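Local coordinates for protein CalS10 (Micromonospora echinospora, PDB 6UK5) that binds S-adenosylmethionine and probably methylates an amino pentose during the biosynthesis of calicheamicin, at residues A[37-48]-A[67-76]. Residues are numbered along the deposited sequence; the frame is centred on the assembly and turned at random.
Sequences WHDEAADVADRI and AHLETFATRF. With SAM (S-adenosylmethionine), chain D.
Trp37 and His68 meet edge to face beside the cofactor: the CD1 edge of the indole stands over the centre of the imidazole, its five-membered ring inclined 66° to it. NE1 of Trp37, on the same edge, donates to carboxylate oxygen O of S-adenosylmethionine at 2.8 Å, while CB of Ala67 sits over one indole face, 3.5 Å from the centroid of the five-membered ring in a CH-pi contact. With CG anti to its carbonyl carbon (chi1 -81°), the His68 side chain reaches back to helix 37-48, where NE2 donates in its ring plane to OE1 of Glu40 at 2.9 Å. OE1 takes this bond on its anti side, with the donor tilted out of the carboxylate plane, and Lys35 pairs with OE2, so the carboxylate is held from both oxygens. An alanine in place of His68 would probably leave Glu40 OE1 without its ring donor and the indole edge without a face to rest on, giving Trp37 more freedom to turn beside the cofactor carboxylate.

Further along, the axes of segments 37-48 and 67-73 pass 8.2 Å apart at a crossing angle of -52°, with Ala41 and Ala45 at the interface. The methyl of Ala41 lies over the Phe72 ring, whose CZ edge meets CG1 of Val44 at 3.5 Å; CB of Thr71 packs on Ala41, and its OG1 shares a hydrogen bond with ND1 of His38. At the outer end the bent Arg75 side chain lays its guanidinium over CB of Ala45, and NH2 donates a nearly straight hydrogen bond, part of a salt bridge, to OD1 of Asp46 at 2.7 Å. Phe76 and Ile48 meet each other and Leu58 of strand 57-61.

Strand 57-61 followed by helix 67-73 matches the Rossmann-like beginning of class I methyltransferases, and here helix 37-48 adds Trp37 to the S-adenosylmethionine pocket.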
loop_
_atom_site.group_PDB
_atom_site.type_symbol
_atom_site.label_atom_id
_atom_site.label_comp_id
_atom_site.label_asym_id
_atom_site.label_seq_id
_atom_site.Cartn_x
_atom_site.Cartn_y
_atom_site.Cartn_z
ATOM N N TRP A 37 -0.356 -22.193 0.804
ATOM C CA TRP A 37 0.706 -23.192 0.836
ATOM C C TRP A 37 0.198 -24.504 1.416
ATOM O O TRP A 37 0.677 -25.580 1.041
ATOM C CB TRP A 37 1.889 -22.693 1.665
ATOM C CG TRP A 37 2.851 -21.802 0.939
ATOM C CD1 TRP A 37 3.975 -22.190 0.273
ATOM C CD2 TRP A 37 2.803 -20.371 0.843
ATOM N NE1 TRP A 37 4.619 -21.095 -0.248
ATOM C CE2 TRP A 37 3.921 -19.966 0.089
ATOM C CE3 TRP A 37 1.918 -19.396 1.315
ATOM C CZ2 TRP A 37 4.179 -18.629 -0.206
ATOM C CZ3 TRP A 37 2.176 -18.067 1.020
ATOM C CH2 TRP A 37 3.297 -17.697 0.268
ATOM N N HIS A 38 -0.768 -24.431 2.335
ATOM C CA HIS A 38 -1.273 -25.636 2.982
ATOM C C HIS A 38 -1.995 -26.538 1.989
ATOM O O HIS A 38 -1.727 -27.743 1.921
ATOM C CB HIS A 38 -2.206 -25.264 4.132
ATOM C CG HIS A 38 -3.047 -26.406 4.610
ATOM N ND1 HIS A 38 -2.562 -27.390 5.446
ATOM C CD2 HIS A 38 -4.336 -26.732 4.352
ATOM C CE1 HIS A 38 -3.520 -28.266 5.690
ATOM N NE2 HIS A 38 -4.606 -27.890 5.039
ATOM N N ASP A 39 -2.925 -25.974 1.215
ATOM C CA ASP A 39 -3.650 -26.781 0.241
ATOM C C ASP A 39 -2.708 -27.343 -0.816
ATOM O O ASP A 39 -2.871 -28.484 -1.263
ATOM C CB ASP A 39 -4.756 -25.953 -0.412
ATOM C CG ASP A 39 -5.870 -25.596 0.559
ATOM O OD1 ASP A 39 -6.005 -26.285 1.593
ATOM O OD2 ASP A 39 -6.611 -24.626 0.283
ATOM N N GLU A 40 -1.713 -26.555 -1.229
ATOM C CA GLU A 40 -0.740 -27.040 -2.201
ATOM C C GLU A 40 0.059 -28.208 -1.635
ATOM O O GLU A 40 0.155 -29.272 -2.259
ATOM C CB GLU A 40 0.184 -25.899 -2.625
ATOM C CG GLU A 40 -0.525 -24.827 -3.448
ATOM C CD GLU A 40 0.344 -23.611 -3.704
ATOM O OE1 GLU A 40 1.579 -23.727 -3.560
ATOM O OE2 GLU A 40 -0.207 -22.540 -4.042
ATOM N N ALA A 41 0.637 -28.030 -0.445
ATOM C CA ALA A 41 1.409 -29.108 0.164
ATOM C C ALA A 41 0.547 -30.348 0.367
ATOM O O ALA A 41 1.001 -31.476 0.135
ATOM C CB ALA A 41 2.001 -28.644 1.495
ATOM N N ALA A 42 -0.700 -30.159 0.801
ATOM C CA ALA A 42 -1.598 -31.291 1.006
ATOM C C ALA A 42 -1.838 -32.044 -0.297
ATOM O O ALA A 42 -1.745 -33.276 -0.342
ATOM C CB ALA A 42 -2.922 -30.803 1.597
ATOM N N ASP A 43 -2.161 -31.317 -1.369
ATOM C CA ASP A 43 -2.359 -31.959 -2.665
ATOM C C ASP A 43 -1.090 -32.672 -3.117
ATOM O O ASP A 43 -1.142 -33.815 -3.587
ATOM C CB ASP A 43 -2.788 -30.923 -3.702
ATOM C CG ASP A 43 -2.932 -31.512 -5.089
ATOM O OD1 ASP A 43 -3.090 -32.745 -5.204
ATOM O OD2 ASP A 43 -2.876 -30.741 -6.068
ATOM N N VAL A 44 0.060 -32.009 -2.980
ATOM C CA VAL A 44 1.326 -32.636 -3.346
ATOM C C VAL A 44 1.529 -33.911 -2.540
ATOM O O VAL A 44 1.965 -34.940 -3.072
ATOM C CB VAL A 44 2.490 -31.646 -3.143
ATOM C CG1 VAL A 44 3.832 -32.355 -3.288
ATOM C CG2 VAL A 44 2.383 -30.487 -4.120
ATOM N N ALA A 45 1.215 -33.865 -1.243
ATOM C CA ALA A 45 1.391 -35.040 -0.396
ATOM C C ALA A 45 0.507 -36.194 -0.854
ATOM O O ALA A 45 0.949 -37.347 -0.892
ATOM C CB ALA A 45 1.090 -34.679 1.058
ATOM N N ASP A 46 -0.746 -35.904 -1.211
ATOM C CA ASP A 46 -1.635 -36.955 -1.693
ATOM C C ASP A 46 -1.063 -37.652 -2.922
ATOM O O ASP A 46 -1.147 -38.879 -3.046
ATOM C CB ASP A 46 -3.016 -36.379 -2.006
ATOM C CG ASP A 46 -3.770 -35.958 -0.761
ATOM O OD1 ASP A 46 -3.319 -36.298 0.353
ATOM O OD2 ASP A 46 -4.818 -35.294 -0.898
ATOM N N ARG A 47 -0.480 -36.885 -3.847
ATOM C CA ARG A 47 0.025 -37.473 -5.085
ATOM C C ARG A 47 1.287 -38.285 -4.838
ATOM O O ARG A 47 1.490 -39.332 -5.462
ATOM C CB ARG A 47 0.294 -36.376 -6.110
ATOM C CG ARG A 47 -0.952 -35.821 -6.764
ATOM C CD ARG A 47 -0.618 -34.624 -7.632
ATOM N NE ARG A 47 -1.691 -33.634 -7.602
ATOM C CZ ARG A 47 -2.673 -33.546 -8.495
ATOM N NH1 ARG A 47 -2.734 -34.385 -9.524
ATOM N NH2 ARG A 47 -3.597 -32.606 -8.358
ATOM N N ILE A 48 2.155 -37.810 -3.943
ATOM C CA ILE A 48 3.319 -38.602 -3.559
ATOM C C ILE A 48 2.869 -39.962 -3.043
ATOM O O ILE A 48 3.470 -40.995 -3.360
ATOM C CB ILE A 48 4.164 -37.848 -2.518
ATOM C CG1 ILE A 48 4.772 -36.593 -3.147
ATOM C CG2 ILE A 48 5.264 -38.751 -1.982
ATOM C CD1 ILE A 48 5.253 -35.571 -2.141
ATOM N N ALA A 67 7.164 -22.692 4.201
ATOM C CA ALA A 67 5.711 -22.715 4.327
ATOM C C ALA A 67 5.137 -24.050 3.865
ATOM O O ALA A 67 4.294 -24.645 4.547
ATOM C CB ALA A 67 5.106 -21.560 3.529
ATOM N N HIS A 68 5.576 -24.536 2.703
ATOM C CA HIS A 68 5.175 -25.871 2.269
ATOM C C HIS A 68 5.600 -26.920 3.287
ATOM O O HIS A 68 4.808 -27.788 3.673
ATOM C CB HIS A 68 5.770 -26.186 0.893
ATOM C CG HIS A 68 5.009 -25.590 -0.250
ATOM N ND1 HIS A 68 5.603 -24.800 -1.211
ATOM C CD2 HIS A 68 3.707 -25.698 -0.607
ATOM C CE1 HIS A 68 4.695 -24.426 -2.095
ATOM N NE2 HIS A 68 3.536 -24.959 -1.752
ATOM N N LEU A 69 6.857 -26.854 3.731
ATOM C CA LEU A 69 7.375 -27.864 4.647
ATOM C C LEU A 69 6.549 -27.957 5.921
ATOM O O LEU A 69 6.418 -29.044 6.497
ATOM C CB LEU A 69 8.828 -27.549 4.999
ATOM C CG LEU A 69 9.875 -27.963 3.971
ATOM C CD1 LEU A 69 11.189 -27.252 4.229
ATOM C CD2 LEU A 69 10.054 -29.459 4.002
ATOM N N GLU A 70 5.987 -26.837 6.380
ATOM C CA GLU A 70 5.166 -26.867 7.584
ATOM C C GLU A 70 4.046 -27.894 7.474
ATOM O O GLU A 70 3.784 -28.642 8.423
ATOM C CB GLU A 70 4.579 -25.481 7.855
ATOM C CG GLU A 70 3.773 -25.407 9.142
ATOM C CD GLU A 70 3.517 -23.988 9.597
ATOM O OE1 GLU A 70 2.525 -23.388 9.138
ATOM O OE2 GLU A 70 4.311 -23.469 10.410
ATOM N N THR A 71 3.377 -27.950 6.322
ATOM C CA THR A 71 2.295 -28.911 6.147
ATOM C C THR A 71 2.821 -30.291 5.767
ATOM O O THR A 71 2.194 -31.300 6.110
ATOM C CB THR A 71 1.304 -28.404 5.100
ATOM O OG1 THR A 71 0.714 -27.180 5.558
ATOM C CG2 THR A 71 0.197 -29.423 4.876
ATOM N N PHE A 72 3.949 -30.363 5.055
ATOM C CA PHE A 72 4.529 -31.665 4.740
ATOM C C PHE A 72 4.890 -32.425 6.011
ATOM O O PHE A 72 4.760 -33.655 6.066
ATOM C CB PHE A 72 5.765 -31.499 3.852
ATOM C CG PHE A 72 5.452 -31.280 2.393
ATOM C CD1 PHE A 72 6.084 -30.275 1.679
ATOM C CD2 PHE A 72 4.541 -32.091 1.731
ATOM C CE1 PHE A 72 5.805 -30.075 0.338
ATOM C CE2 PHE A 72 4.258 -31.895 0.392
ATOM C CZ PHE A 72 4.892 -30.887 -0.305
ATOM N N ALA A 73 5.352 -31.710 7.044
ATOM C CA ALA A 73 5.762 -32.374 8.278
ATOM C C ALA A 73 4.596 -33.088 8.948
ATOM O O ALA A 73 4.781 -34.152 9.551
ATOM C CB ALA A 73 6.383 -31.359 9.242
ATOM N N THR A 74 3.388 -32.528 8.848
ATOM C CA THR A 74 2.200 -33.182 9.382
ATOM C C THR A 74 1.815 -34.428 8.595
ATOM O O THR A 74 0.954 -35.187 9.052
ATOM C CB THR A 74 1.009 -32.219 9.386
ATOM O OG1 THR A 74 0.448 -32.147 8.068
ATOM C CG2 THR A 74 1.438 -30.822 9.826
ATOM N N ARG A 75 2.429 -34.653 7.433
ATOM C CA ARG A 75 2.040 -35.720 6.524
ATOM C C ARG A 75 3.123 -36.767 6.306
ATOM O O ARG A 75 2.794 -37.890 5.910
ATOM C CB ARG A 75 1.635 -35.118 5.167
ATOM C CG ARG A 75 0.465 -34.135 5.263
ATOM C CD ARG A 75 -0.862 -34.824 5.554
ATOM N NE ARG A 75 -1.142 -35.892 4.598
ATOM C CZ ARG A 75 -1.739 -35.706 3.423
ATOM N NH1 ARG A 75 -2.129 -34.494 3.048
ATOM N NH2 ARG A 75 -1.947 -36.735 2.618
ATOM N N PHE A 76 4.392 -36.440 6.546
ATOM C CA PHE A 76 5.502 -37.367 6.379
ATOM C C PHE A 76 6.326 -37.430 7.660
ATOM O O PHE A 76 6.600 -36.390 8.274
ATOM C CB PHE A 76 6.394 -36.955 5.197
ATOM C CG PHE A 76 5.679 -36.945 3.873
ATOM C CD1 PHE A 76 5.262 -35.758 3.296
ATOM C CD2 PHE A 76 5.416 -38.133 3.209
ATOM C CE1 PHE A 76 4.604 -35.758 2.081
ATOM C CE2 PHE A 76 4.759 -38.133 1.995
ATOM C CZ PHE A 76 4.354 -36.948 1.433
HETATM N N SAM D . 9.030 -23.360 -1.745
HETATM C CA SAM D . 9.136 -21.944 -1.595
HETATM C C SAM D . 7.761 -21.281 -1.273
HETATM O O SAM D . 6.763 -21.627 -1.954
HETATM O OXT SAM D . 7.763 -20.439 -0.354
HETATM C CB SAM D . 9.730 -21.327 -2.869
HETATM C CG SAM D . 10.295 -19.964 -2.507
HETATM S SD SAM D . 10.443 -19.079 -4.075
HETATM C CE SAM D . 10.475 -17.390 -3.497
HETATM C "C5'" SAM D . 12.174 -19.282 -4.644
HETATM C "C4'" SAM D . 13.238 -19.708 -3.623
HETATM O "O4'" SAM D . 14.303 -20.378 -4.321
HETATM C "C3'" SAM D . 13.878 -18.552 -2.850
HETATM O "O3'" SAM D . 13.492 -18.585 -1.478
HETATM C "C2'" SAM D . 15.396 -18.779 -2.991
HETATM O "O2'" SAM D . 16.062 -18.714 -1.735
HETATM C "C1'" SAM D . 15.492 -20.180 -3.595
HETATM N N9 SAM D . 16.615 -20.374 -4.504
HETATM C C8 SAM D . 16.887 -19.683 -5.657
HETATM N N7 SAM D . 17.926 -20.131 -6.317
HETATM C C5 SAM D . 18.369 -21.195 -5.551
HETATM C C6 SAM D . 19.426 -22.111 -5.714
HETATM N N6 SAM D . 20.299 -22.066 -6.725
HETATM N N1 SAM D . 19.567 -23.082 -4.785
HETATM C C2 SAM D . 18.711 -23.119 -3.760
HETATM N N3 SAM D . 17.687 -22.305 -3.493
HETATM C C4 SAM D . 17.569 -21.361 -4.431
#